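Local coordinates for protein lipase 2 (Yarrowia lipolytica, PDB 4JEI) that probably hydrolyses triacylglycerols as a secreted class 3 lipase of the alpha/beta-hydrolase fold, at residues S90-I95 with N284-H289; F108-Q113 with G128-Y133; L222-H227 with Q242-E247. The protein carries 2 engineered substitutions. All coordinates share one frame; numbering follows the deposited sequence.

Contact 1 (S90-I95 with N284-H289); sequences SLEDVI and NVIGNH
Glu92 and Ile286 bring the two backbones nearest, with their CA atoms 7.1 Å apart. Helix 91-95 and the weakly bonded helical turn of about 285-289 lie roughly crosswise, their N-to-C directions at 107°. The axes approach to 11.1 Å, a gap bridged by side chains. Ser90 caps the first helix, its OG accepting a weak bond from Asp93 N at 3.4 Å. Ile95 and His289 reach toward each other from opposite directions, and CD1 of Ile95 meets CD2 of His289 at 3.4 Å, oblique to the imidazole. With CG1 anti to the carbonyl carbon (chi1 -64°), this branch of Ile95 is sent to the ring, while the other, CG2, packs on Val285 CG1 at 4.4 Å. Leu91 CD1 approaches the same ring more loosely. Toward the surface, Glu92 bends at chi2 and crosses Ile286 at about a right angle, so that Ile286 CD1 touches Glu92 CB as well as OE2, the latter at 3.5 Å. The imidazole nitrogens are engaged elsewhere: ND1 with Asp230 and NE2 with Ser162, the probable catalytic triad. Leu91 also touches Ser162. What joins the segments is van der Waals contact of aliphatic groups with each other, with the imidazole and with the Glu92 carboxylate, consistent with helix 91-99 serving as a lid over the active site, as in related fungal lipases.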
ATOM      1  N   SER A  90      -0.385 -13.694   9.947  1.00 68.09           N
ATOM      2  CA  SER A  90       1.029 -13.355  10.091  1.00 68.42           C
ATOM      3  C   SER A  90       1.705 -13.192   8.739  1.00 73.05           C
ATOM      4  O   SER A  90       1.318 -13.852   7.771  1.00 72.86           O
ATOM      5  CB  SER A  90       1.757 -14.391  10.943  1.00 72.32           C
ATOM      6  OG  SER A  90       2.112 -15.544  10.199  1.00 80.39           O
ATOM      7  N   LEU A  91       2.708 -12.304   8.677  1.00 70.12           N
ATOM      8  CA  LEU A  91       3.461 -12.006   7.461  1.00 69.82           C
ATOM      9  C   LEU A  91       4.059 -13.250   6.824  1.00 74.74           C
ATOM     10  O   LEU A  91       3.891 -13.442   5.627  1.00 74.36           O
ATOM     11  CB  LEU A  91       4.516 -10.919   7.712  1.00 69.54           C
ATOM     12  CG  LEU A  91       3.965  -9.565   8.169  1.00 73.51           C
ATOM     13  CD1 LEU A  91       5.066  -8.618   8.497  1.00 73.31           C
ATOM     14  CD2 LEU A  91       3.055  -8.951   7.129  1.00 75.62           C
ATOM     15  N   GLU A  92       4.652 -14.138   7.640  1.00 72.29           N
ATOM     16  CA  GLU A  92       5.240 -15.412   7.222  1.00 72.67           C
ATOM     17  C   GLU A  92       4.247 -16.317   6.480  1.00 77.95           C
ATOM     18  O   GLU A  92       4.514 -16.675   5.333  1.00 77.65           O
ATOM     19  CB  GLU A  92       5.945 -16.152   8.386  1.00 74.12           C
ATOM     20  CG  GLU A  92       5.452 -15.842   9.796  1.00 84.65           C
ATOM     21  CD  GLU A  92       6.002 -14.570  10.417  1.00100.82           C
ATOM     22  OE1 GLU A  92       5.261 -13.563  10.471  1.00 89.20           O
ATOM     23  OE2 GLU A  92       7.183 -14.578  10.837  1.00 92.05           O
ATOM     24  N   ASP A  93       3.077 -16.609   7.088  1.00 75.45           N
ATOM     25  CA  ASP A  93       2.024 -17.443   6.485  1.00 75.79           C
ATOM     26  C   ASP A  93       1.499 -16.866   5.158  1.00 80.48           C
ATOM     27  O   ASP A  93       1.147 -17.629   4.255  1.00 80.05           O
ATOM     28  CB  ASP A  93       0.849 -17.653   7.465  1.00 77.64           C
ATOM     29  OD1 ASP A  93       2.395 -18.419   9.118  0.50 87.27           O
ATOM     30  OD2 ASP A  93       0.309 -18.106   9.738  0.50 92.14           O
ATOM     31  N   VAL A  94       1.453 -15.525   5.051  1.00 77.66           N
ATOM     32  CA  VAL A  94       0.976 -14.796   3.875  1.00 77.63           C
ATOM     33  C   VAL A  94       2.055 -14.739   2.778  1.00 82.25           C
ATOM     34  O   VAL A  94       1.759 -15.100   1.636  1.00 81.68           O
ATOM     35  CB  VAL A  94       0.383 -13.406   4.254  1.00 81.35           C
ATOM     36  CG1 VAL A  94       0.018 -12.582   3.021  1.00 81.03           C
ATOM     37  CG2 VAL A  94      -0.831 -13.558   5.170  1.00 81.25           C
ATOM     38  N   ILE A  95       3.294 -14.303   3.124  1.00 79.73           N
ATOM     39  CA  ILE A  95       4.425 -14.199   2.190  1.00 80.20           C
ATOM     40  C   ILE A  95       4.688 -15.535   1.506  1.00 85.48           C
ATOM     41  O   ILE A  95       4.695 -15.569   0.279  1.00 85.23           O
ATOM     42  CB  ILE A  95       5.712 -13.581   2.821  1.00 83.47           C
ATOM     43  CG1 ILE A  95       5.484 -12.117   3.250  1.00 83.84           C
ATOM     44  CG2 ILE A  95       6.930 -13.689   1.875  1.00 84.37           C
ATOM     45  CD1 ILE A  95       6.430 -11.648   4.360  1.00 92.20           C
ATOM     46  N   ASN A 284      17.504 -12.389   4.392  1.00 71.57           N
ATOM     47  CA  ASN A 284      16.568 -12.058   5.469  1.00 70.33           C
ATOM     48  C   ASN A 284      15.193 -11.691   4.876  1.00 71.79           C
ATOM     49  O   ASN A 284      14.790 -10.520   4.873  1.00 71.13           O
ATOM     50  CB  ASN A 284      17.120 -10.896   6.299  1.00 71.64           C
ATOM     51  CG  ASN A 284      18.354 -11.234   7.099  1.00 94.13           C
ATOM     52  OD1 ASN A 284      18.483 -12.324   7.653  1.00 93.15           O
ATOM     53  ND2 ASN A 284      19.269 -10.286   7.215  1.00 85.23           N
ATOM     54  N   VAL A 285      14.493 -12.715   4.346  1.00 67.11           N
ATOM     55  CA  VAL A 285      13.191 -12.600   3.677  1.00 66.09           C
ATOM     56  C   VAL A 285      12.241 -11.725   4.487  1.00 67.98           C
ATOM     57  O   VAL A 285      11.839 -10.685   3.998  1.00 67.44           O
ATOM     58  CB  VAL A 285      12.561 -13.979   3.318  1.00 70.08           C
ATOM     59  CG1 VAL A 285      11.270 -13.811   2.540  1.00 69.59           C
ATOM     60  CG2 VAL A 285      13.520 -14.832   2.509  1.00 70.22           C
ATOM     61  N   ILE A 286      11.937 -12.110   5.744  1.00 62.87           N
ATOM     62  CA  ILE A 286      11.056 -11.332   6.632  1.00 61.80           C
ATOM     63  C   ILE A 286      11.718 -10.045   7.127  1.00 64.03           C
ATOM     64  O   ILE A 286      11.148  -8.967   6.954  1.00 63.66           O
ATOM     65  CB  ILE A 286      10.407 -12.184   7.764  1.00 64.95           C
ATOM     66  CG1 ILE A 286       9.615 -13.359   7.158  1.00 65.59           C
ATOM     67  CG2 ILE A 286       9.477 -11.329   8.668  1.00 65.48           C
ATOM     68  CD1 ILE A 286       9.301 -14.502   8.086  0.50 73.80           C
ATOM     69  N   GLY A 287      12.937 -10.166   7.658  1.00 59.42           N
ATOM     70  CA  GLY A 287      13.745  -9.050   8.141  1.00 58.54           C
ATOM     71  C   GLY A 287      13.733  -7.836   7.231  1.00 60.60           C
ATOM     72  O   GLY A 287      13.492  -6.721   7.697  1.00 60.63           O
ATOM     73  N   ASN A 288      13.945  -8.053   5.918  1.00 55.08           N
ATOM     74  CA  ASN A 288      13.942  -6.993   4.909  1.00 54.09           C
ATOM     75  C   ASN A 288      12.557  -6.430   4.599  1.00 55.97           C
ATOM     76  O   ASN A 288      12.454  -5.273   4.203  1.00 55.62           O
ATOM     77  CB  ASN A 288      14.642  -7.447   3.640  1.00 55.76           C
ATOM     78  CG  ASN A 288      16.130  -7.570   3.783  1.00 80.64           C
ATOM     79  OD1 ASN A 288      16.825  -6.627   4.189  1.00 76.42           O
ATOM     80  ND2 ASN A 288      16.661  -8.724   3.415  1.00 72.18           N
ATOM     81  N   HIS A 289      11.499  -7.230   4.789  1.00 51.05           N
ATOM     82  CA  HIS A 289      10.116  -6.813   4.549  1.00 50.04           C
ATOM     83  C   HIS A 289       9.594  -5.879   5.658  1.00 53.83           C
ATOM     84  O   HIS A 289       8.661  -5.113   5.422  1.00 53.19           O
ATOM     85  CB  HIS A 289       9.220  -8.055   4.390  1.00 50.37           C
ATOM     86  CG  HIS A 289       7.822  -7.777   3.927  1.00 53.38           C
ATOM     87  ND1 HIS A 289       7.566  -7.008   2.804  1.00 54.85           N
ATOM     88  CD2 HIS A 289       6.648  -8.219   4.428  1.00 54.99           C
ATOM     89  CE1 HIS A 289       6.248  -6.980   2.684  1.00 54.26           C
ATOM     90  NE2 HIS A 289       5.658  -7.717   3.624  1.00 54.73           N
TER

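Contact 2 (F108-Q113 with G128-Y133). Engineered in segment 108-113: Gln113 (natural residue Asn).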
ATOM      1  N   PHE A 108     -10.495  -7.360 -12.957  1.00 79.17           N
ATOM      2  CA  PHE A 108     -10.785  -6.521 -11.803  1.00 79.03           C
ATOM      3  C   PHE A 108     -12.242  -6.066 -11.645  1.00 83.37           C
ATOM      4  O   PHE A 108     -12.699  -5.935 -10.508  1.00 82.78           O
ATOM      5  CB  PHE A 108      -9.769  -5.377 -11.675  1.00 80.76           C
ATOM      6  CG  PHE A 108      -9.877  -4.621 -10.380  1.00 82.25           C
ATOM      7  CD1 PHE A 108     -10.156  -3.263 -10.372  1.00 85.24           C
ATOM      8  CD2 PHE A 108      -9.761  -5.277  -9.157  1.00 84.32           C
ATOM      9  CE1 PHE A 108     -10.301  -2.577  -9.171  1.00 86.14           C
ATOM     10  CE2 PHE A 108      -9.916  -4.586  -7.957  1.00 87.00           C
ATOM     11  CZ  PHE A 108     -10.157  -3.234  -7.971  1.00 85.15           C
ATOM     12  N   ASP A 109     -12.991  -5.885 -12.760  1.00 80.58           N
ATOM     13  CA  ASP A 109     -14.406  -5.479 -12.706  1.00 80.75           C
ATOM     14  C   ASP A 109     -15.333  -6.514 -12.026  1.00 84.90           C
ATOM     15  O   ASP A 109     -16.531  -6.274 -11.864  1.00 84.43           O
ATOM     16  CB  ASP A 109     -14.934  -5.027 -14.085  1.00 82.71           C
ATOM     17  CG  ASP A 109     -15.030  -6.086 -15.175  1.00 92.05           C
ATOM     18  OD1 ASP A 109     -14.867  -7.289 -14.862  1.00 92.39           O
ATOM     19  OD2 ASP A 109     -15.281  -5.714 -16.342  1.00 97.41           O
ATOM     20  N   LEU A 110     -14.752  -7.659 -11.619  1.00 81.86           N
ATOM     21  CA  LEU A 110     -15.401  -8.749 -10.895  1.00 81.97           C
ATOM     22  C   LEU A 110     -15.692  -8.265  -9.467  1.00 86.30           C
ATOM     23  O   LEU A 110     -16.719  -8.634  -8.891  1.00 86.05           O
ATOM     24  CB  LEU A 110     -14.443  -9.955 -10.860  1.00 82.05           C
ATOM     25  CG  LEU A 110     -14.988 -11.300 -10.386  1.00 87.01           C
ATOM     26  CD1 LEU A 110     -14.490 -12.427 -11.275  1.00 87.08           C
ATOM     27  CD2 LEU A 110     -14.602 -11.572  -8.935  1.00 89.83           C
ATOM     28  N   ALA A 111     -14.783  -7.439  -8.912  1.00 83.12           N
ATOM     29  CA  ALA A 111     -14.857  -6.865  -7.569  1.00 83.09           C
ATOM     30  C   ALA A 111     -15.979  -5.826  -7.432  1.00 87.20           C
ATOM     31  O   ALA A 111     -16.357  -5.186  -8.420  1.00 86.66           O
ATOM     32  CB  ALA A 111     -13.517  -6.250  -7.199  1.00 83.80           C
ATOM     33  N   ALA A 112     -16.503  -5.662  -6.197  1.00 83.89           N
ATOM     34  CA  ALA A 112     -17.581  -4.724  -5.863  1.00 83.76           C
ATOM     35  C   ALA A 112     -17.180  -3.264  -6.087  1.00 86.74           C
ATOM     36  O   ALA A 112     -16.024  -2.903  -5.866  1.00 85.82           O
ATOM     37  CB  ALA A 112     -18.028  -4.927  -4.425  1.00 84.62           C
ATOM     38  N   GLN A 113     -18.147  -2.437  -6.523  1.00 83.33           N
ATOM     39  CA  GLN A 113     -18.010  -1.003  -6.810  1.00 83.16           C
ATOM     40  C   GLN A 113     -17.078  -0.644  -7.988  1.00 86.90           C
ATOM     41  O   GLN A 113     -16.714   0.523  -8.159  1.00 86.28           O
ATOM     42  CB  GLN A 113     -17.749  -0.164  -5.541  1.00 84.41           C
ATOM     43  CG  GLN A 113     -18.970  -0.013  -4.633  1.00 95.42           C
ATOM     44  CD  GLN A 113     -18.929   1.218  -3.751  0.50111.10           C
ATOM     45  OE1 GLN A 113     -17.904   1.895  -3.600  0.50105.57           O
ATOM     46  NE2 GLN A 113     -20.052   1.520  -3.121  0.50102.46           N
ATOM     47  N   GLY A 128      -6.413 -13.629  -5.212  1.00 55.42           N
ATOM     48  CA  GLY A 128      -6.314 -13.535  -3.762  1.00 54.81           C
ATOM     49  C   GLY A 128      -6.438 -12.107  -3.282  1.00 57.59           C
ATOM     50  O   GLY A 128      -7.192 -11.826  -2.345  1.00 57.38           O
ATOM     51  N   PHE A 129      -5.735 -11.184  -3.967  1.00 52.86           N
ATOM     52  CA  PHE A 129      -5.752  -9.756  -3.649  1.00 52.16           C
ATOM     53  C   PHE A 129      -7.117  -9.135  -3.899  1.00 57.73           C
ATOM     54  O   PHE A 129      -7.493  -8.201  -3.195  1.00 57.46           O
ATOM     55  CB  PHE A 129      -4.620  -8.991  -4.361  1.00 53.14           C
ATOM     56  CG  PHE A 129      -3.214  -9.513  -4.129  1.00 53.77           C
ATOM     57  CD1 PHE A 129      -2.909 -10.280  -3.008  1.00 56.19           C
ATOM     58  CD2 PHE A 129      -2.188  -9.202  -5.010  1.00 55.27           C
ATOM     59  CE1 PHE A 129      -1.617 -10.764  -2.801  1.00 56.74           C
ATOM     60  CE2 PHE A 129      -0.897  -9.695  -4.804  1.00 57.78           C
ATOM     61  CZ  PHE A 129      -0.623 -10.476  -3.706  1.00 55.68           C
ATOM     62  N   ILE A 130      -7.883  -9.688  -4.864  1.00 55.53           N
ATOM     63  CA  ILE A 130      -9.257  -9.268  -5.147  1.00 56.02           C
ATOM     64  C   ILE A 130     -10.119  -9.591  -3.914  1.00 60.21           C
ATOM     65  O   ILE A 130     -10.886  -8.731  -3.485  1.00 59.53           O
ATOM     66  CB  ILE A 130      -9.782  -9.846  -6.496  1.00 59.50           C
ATOM     67  CG1 ILE A 130      -9.546  -8.829  -7.626  1.00 60.11           C
ATOM     68  CG2 ILE A 130     -11.269 -10.248  -6.437  1.00 60.64           C
ATOM     69  CD1 ILE A 130      -9.620  -9.387  -9.052  1.00 70.53           C
ATOM     70  N   GLN A 131      -9.921 -10.786  -3.297  1.00 57.39           N
ATOM     71  CA  GLN A 131     -10.620 -11.177  -2.067  1.00 57.53           C
ATOM     72  C   GLN A 131     -10.191 -10.265  -0.916  1.00 61.74           C
ATOM     73  O   GLN A 131     -11.040  -9.891  -0.101  1.00 61.51           O
ATOM     74  CB  GLN A 131     -10.410 -12.671  -1.732  1.00 59.03           C
ATOM     75  CG  GLN A 131     -10.939 -13.160  -0.354  1.00 75.78           C
ATOM     76  CD  GLN A 131     -12.352 -12.748   0.058  1.00 97.63           C
ATOM     77  OE1 GLN A 131     -12.614 -12.468   1.238  1.00 93.52           O
ATOM     78  NE2 GLN A 131     -13.299 -12.713  -0.880  1.00 90.09           N
ATOM     79  N   SER A 132      -8.895  -9.862  -0.882  1.00 58.19           N
ATOM     80  CA  SER A 132      -8.377  -8.926   0.116  1.00 57.80           C
ATOM     81  C   SER A 132      -9.134  -7.611  -0.003  1.00 62.36           C
ATOM     82  O   SER A 132      -9.671  -7.151   1.000  1.00 61.89           O
ATOM     83  CB  SER A 132      -6.877  -8.715  -0.046  1.00 60.66           C
ATOM     84  OG  SER A 132      -6.176  -9.903   0.277  1.00 67.42           O
ATOM     85  N   TYR A 133      -9.274  -7.073  -1.241  1.00 59.80           N
ATOM     86  CA  TYR A 133     -10.040  -5.856  -1.521  1.00 60.08           C
ATOM     87  C   TYR A 133     -11.520  -6.041  -1.137  1.00 63.81           C
ATOM     88  O   TYR A 133     -12.097  -5.144  -0.513  1.00 63.25           O
ATOM     89  CB  TYR A 133      -9.915  -5.407  -2.998  1.00 61.71           C
ATOM     90  CG  TYR A 133     -11.005  -4.433  -3.399  1.00 64.11           C
ATOM     91  CD1 TYR A 133     -12.144  -4.871  -4.071  1.00 66.16           C
ATOM     92  CD2 TYR A 133     -10.965  -3.105  -2.985  1.00 65.16           C
ATOM     93  CE1 TYR A 133     -13.194  -4.001  -4.358  1.00 67.07           C
ATOM     94  CE2 TYR A 133     -12.008  -2.225  -3.271  1.00 66.10           C
ATOM     95  CZ  TYR A 133     -13.119  -2.675  -3.962  1.00 72.82           C
ATOM     96  OH  TYR A 133     -14.150  -1.813  -4.242  1.00 73.87           O
TER
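Tyr133 supplies the polar link: its OH donates to the backbone O of Ala112 at 2.7 Å. The hydroxyl sits 29° out of the plane of that carbonyl, whereas the carbonyl oxygen lies near the plane of the phenol ring, at its edge. CG of Tyr133 is anti to the backbone N (chi1 162°), which carries the ring away from helix 128-133 to the loop. CB of Gln113, an engineered residue, also comes near the hydroxyl.

The aromatic pair is T-shaped. Phe108 turns its edge toward the face of Tyr133, with ring centroids 5.9 Å apart and planes at 62°.

Aliphatic contacts fill in around the two rings. Ile130, one helical turn before Tyr133, places CG1 at the edge of the Phe108 ring, close to its plane and 3.9 Å from CD2; its CD1 reaches the same ring atom. Ala111 points its methyl at the helix, where CB meets Tyr133 CE1 at 3.6 Å, oblique to the ring. Farther out, Leu110 CD2 touches Ile130 CG2 at 4.4 Å. The backbones are nearest at Ala111 and Ile130, whose CA atoms are 6.6 Å apart. Within the loop, Ala111 N bonds to Phe108 O at 3.0 Å, closing a turn that sets Phe108 and Ala111 side by side against Tyr133.

The loop leaves strand 105-107 and lies along the beginning of helix 127-150. Phe108 and Ile130 both rest on Val125 of strand 124-126, which leads into that helix. Beyond the rings comes helix 163-177, where Ile173 packs on Phe108 and Asn174 on Tyr133.

Contact 3 (L222-H227 with Q242-E247); sequences LYRITH and QHCSGE
Arg224 and His243 form a stack: the guanidinium lies flat on the imidazole, centres 3.8 Å apart and planes at 28°, with NH2 above the ring toward its rim. The bend of the arginine at chi3 (38°) turns its head onto the ring, and a bond from His243 NE2 to Pro233 O holds the other partner.

Backbone pairing is slight but parallel. Arg224 and Glu247 make a bridge with CA atoms 4.8 Å apart, Arg224 N gives a weak bond to Gly246 O at 3.3 Å, and Glu247 CA donates a CA-H...O contact to Arg224 O. A cis peptide precedes Gly246.

On the sheet face shared by Arg224 and Glu247, Thr226 OG1 donates to Glu247 OE2; the modelled 2.5 Å is too short to take literally. The same oxygen accepts from Ser274 N. Cys244 SG receives apolar contact from Leu222 CD2 at 3.9 Å and from Arg224 CD at 3.8 Å.

Strand 222-227 thus begins to pair with strand 247-250 in the central sheet of an alpha/beta-hydrolase. The connection between them carries the acid of the probable catalytic triad.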
ATOM      1  N   LEU A 222      -0.142   8.584  -6.031  1.00 50.50           N
ATOM      2  CA  LEU A 222       0.285   7.193  -5.925  1.00 49.94           C
ATOM      3  C   LEU A 222       1.757   7.064  -5.598  1.00 52.76           C
ATOM      4  O   LEU A 222       2.595   7.677  -6.266  1.00 52.16           O
ATOM      5  CB  LEU A 222      -0.092   6.406  -7.194  1.00 50.01           C
ATOM      6  CG  LEU A 222       0.276   4.919  -7.261  1.00 54.91           C
ATOM      7  CD1 LEU A 222      -0.468   4.101  -6.213  1.00 55.20           C
ATOM      8  CD2 LEU A 222      -0.024   4.374  -8.623  1.00 57.31           C
ATOM      9  N   TYR A 223       2.060   6.266  -4.552  1.00 48.31           N
ATOM     10  CA  TYR A 223       3.412   5.999  -4.064  1.00 47.50           C
ATOM     11  C   TYR A 223       3.540   4.551  -3.626  1.00 51.16           C
ATOM     12  O   TYR A 223       2.787   4.087  -2.764  1.00 50.69           O
ATOM     13  CB  TYR A 223       3.780   6.930  -2.896  1.00 48.37           C
ATOM     14  CG  TYR A 223       3.814   8.394  -3.257  1.00 49.64           C
ATOM     15  CD1 TYR A 223       4.929   8.958  -3.870  1.00 51.76           C
ATOM     16  CD2 TYR A 223       2.732   9.227  -2.979  1.00 50.14           C
ATOM     17  CE1 TYR A 223       4.967  10.308  -4.202  1.00 53.12           C
ATOM     18  CE2 TYR A 223       2.756  10.580  -3.309  1.00 50.93           C
ATOM     19  CZ  TYR A 223       3.877  11.116  -3.921  1.00 58.69           C
ATOM     20  OH  TYR A 223       3.918  12.448  -4.241  1.00 61.74           O
ATOM     21  N   ARG A 224       4.494   3.842  -4.232  1.00 47.68           N
ATOM     22  CA  ARG A 224       4.789   2.453  -3.933  1.00 47.34           C
ATOM     23  C   ARG A 224       6.154   2.401  -3.255  1.00 51.27           C
ATOM     24  O   ARG A 224       7.177   2.561  -3.921  1.00 50.58           O
ATOM     25  CB  ARG A 224       4.793   1.644  -5.231  1.00 47.46           C
ATOM     26  CG  ARG A 224       3.458   0.997  -5.583  1.00 55.32           C
ATOM     27  CD  ARG A 224       3.520   0.134  -6.845  1.00 54.88           C
ATOM     28  NE  ARG A 224       4.773  -0.623  -6.955  1.00 52.61           N
ATOM     29  CZ  ARG A 224       5.777  -0.293  -7.768  1.00 65.85           C
ATOM     30  NH1 ARG A 224       5.688   0.765  -8.553  1.00 54.09           N
ATOM     31  NH2 ARG A 224       6.884  -1.027  -7.783  1.00 54.85           N
ATOM     32  N   ILE A 225       6.175   2.255  -1.927  1.00 48.03           N
ATOM     33  CA  ILE A 225       7.437   2.236  -1.186  1.00 47.74           C
ATOM     34  C   ILE A 225       8.022   0.829  -1.135  1.00 51.86           C
ATOM     35  O   ILE A 225       7.344  -0.111  -0.713  1.00 52.01           O
ATOM     36  CB  ILE A 225       7.374   2.953   0.196  1.00 50.68           C
ATOM     37  CG1 ILE A 225       6.784   4.374   0.059  1.00 50.75           C
ATOM     38  CG2 ILE A 225       8.763   3.006   0.862  1.00 51.46           C
ATOM     39  CD1 ILE A 225       6.341   5.005   1.340  1.00 56.37           C
ATOM     40  N   THR A 226       9.265   0.689  -1.621  1.00 48.19           N
ATOM     41  CA  THR A 226      10.007  -0.570  -1.660  1.00 47.81           C
ATOM     42  C   THR A 226      11.323  -0.411  -0.898  1.00 52.08           C
ATOM     43  O   THR A 226      11.800   0.710  -0.722  1.00 51.64           O
ATOM     44  CB  THR A 226      10.222  -1.034  -3.096  1.00 52.78           C
ATOM     45  OG1 THR A 226      11.041  -0.080  -3.759  1.00 52.81           O
ATOM     46  CG2 THR A 226       8.919  -1.234  -3.854  1.00 50.38           C
ATOM     47  N   HIS A 227      11.909  -1.526  -0.451  1.00 49.14           N
ATOM     48  CA  HIS A 227      13.137  -1.526   0.336  1.00 49.05           C
ATOM     49  C   HIS A 227      14.141  -2.556  -0.187  1.00 53.99           C
ATOM     50  O   HIS A 227      13.736  -3.596  -0.708  1.00 53.72           O
ATOM     51  CB  HIS A 227      12.773  -1.768   1.820  1.00 49.49           C
ATOM     52  CG  HIS A 227      13.916  -2.089   2.728  1.00 52.60           C
ATOM     53  ND1 HIS A 227      13.958  -3.273   3.433  1.00 54.34           N
ATOM     54  CD2 HIS A 227      15.017  -1.365   3.026  1.00 54.01           C
ATOM     55  CE1 HIS A 227      15.081  -3.240   4.129  1.00 53.59           C
ATOM     56  NE2 HIS A 227      15.754  -2.112   3.914  1.00 53.77           N
ATOM     57  N   GLN A 242       2.996  -7.554 -13.443  1.00 56.84           N
ATOM     58  CA  GLN A 242       3.686  -6.310 -13.765  1.00 56.11           C
ATOM     59  C   GLN A 242       3.225  -5.180 -12.836  1.00 58.72           C
ATOM     60  O   GLN A 242       2.022  -4.981 -12.642  1.00 58.47           O
ATOM     61  CB  GLN A 242       3.399  -5.945 -15.223  1.00 57.45           C
ATOM     62  CG  GLN A 242       4.371  -4.958 -15.839  1.00 70.19           C
ATOM     63  CD  GLN A 242       4.102  -4.833 -17.313  1.00 87.56           C
ATOM     64  OE1 GLN A 242       3.634  -3.801 -17.799  1.00 82.17           O
ATOM     65  NE2 GLN A 242       4.385  -5.893 -18.064  1.00 79.10           N
ATOM     66  N   HIS A 243       4.191  -4.462 -12.246  1.00 53.76           N
ATOM     67  CA  HIS A 243       3.928  -3.338 -11.351  1.00 52.89           C
ATOM     68  C   HIS A 243       3.516  -2.120 -12.139  1.00 57.65           C
ATOM     69  O   HIS A 243       3.910  -1.956 -13.291  1.00 57.04           O
ATOM     70  CB  HIS A 243       5.197  -2.957 -10.563  1.00 53.03           C
ATOM     71  CG  HIS A 243       5.322  -3.587  -9.215  1.00 55.78           C
ATOM     72  ND1 HIS A 243       4.277  -3.578  -8.310  1.00 57.28           N
ATOM     73  CD2 HIS A 243       6.394  -4.176  -8.639  1.00 57.19           C
ATOM     74  CE1 HIS A 243       4.733  -4.193  -7.232  1.00 56.55           C
ATOM     75  NE2 HIS A 243       6.003  -4.563  -7.381  1.00 56.78           N
ATOM     76  N   CYS A 244       2.774  -1.233 -11.488  1.00 55.37           N
ATOM     77  CA  CYS A 244       2.424   0.062 -12.038  1.00 55.87           C
ATOM     78  C   CYS A 244       3.560   0.987 -11.572  1.00 61.70           C
ATOM     79  O   CYS A 244       4.339   0.599 -10.701  1.00 61.90           O
ATOM     80  CB  CYS A 244       1.079   0.517 -11.478  1.00 56.25           C
ATOM     81  SG  CYS A 244       1.070   0.779  -9.681  0.75 60.01           S
ATOM     82  N   SER A 245       3.657   2.197 -12.131  1.00 58.82           N
ATOM     83  CA  SER A 245       4.602   3.211 -11.663  1.00 58.77           C
ATOM     84  C   SER A 245       3.862   3.823 -10.430  1.00 63.19           C
ATOM     85  O   SER A 245       2.657   3.609 -10.324  1.00 63.59           O
ATOM     86  CB  SER A 245       4.817   4.265 -12.748  1.00 62.04           C
ATOM     87  OG  SER A 245       5.262   3.675 -13.960  1.00 69.67           O
ATOM     88  N   GLY A 246       4.515   4.526  -9.500  1.00 58.84           N
ATOM     89  CA  GLY A 246       5.928   4.858  -9.437  1.00 58.04           C
ATOM     90  C   GLY A 246       6.511   4.493  -8.093  1.00 60.05           C
ATOM     91  O   GLY A 246       5.973   4.845  -7.036  1.00 59.81           O
ATOM     92  N   GLU A 247       7.616   3.764  -8.149  1.00 54.82           N
ATOM     93  CA  GLU A 247       8.352   3.268  -7.004  1.00 53.79           C
ATOM     94  C   GLU A 247       9.083   4.376  -6.226  1.00 55.85           C
ATOM     95  O   GLU A 247       9.537   5.365  -6.808  1.00 55.39           O
ATOM     96  CB  GLU A 247       9.346   2.223  -7.511  1.00 55.06           C
ATOM     97  CG  GLU A 247      10.071   1.447  -6.437  1.00 63.16           C
ATOM     98  CD  GLU A 247      11.109   0.474  -6.955  1.00 80.18           C
ATOM     99  OE1 GLU A 247      11.267   0.346  -8.191  1.00 73.00           O
ATOM    100  OE2 GLU A 247      11.791  -0.140  -6.109  1.00 73.07           O
TER

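Overall arrangement
Contact 2 closes before contact 3 opens, and both are nested within the long loop that contact 1 closes. The three centres are about 19 to 23 Å from one another. Contact 3 is the most deeply placed, its centre about 9 Å from that of the chain, and belongs to the central mixed sheet. Contact 1 brings helix 91-99 against helix 285-290 at the probable active site, to which it contributes His289, while contact 2 ties a surface loop to helix 127-150. Contacts 1 and 3 touch through a probable hydrogen bond of 2.6 Å between Asn288 O and His227 ND1, linking the turn that bears the probable catalytic histidine to strand 222-227. Contact 2 touches neither.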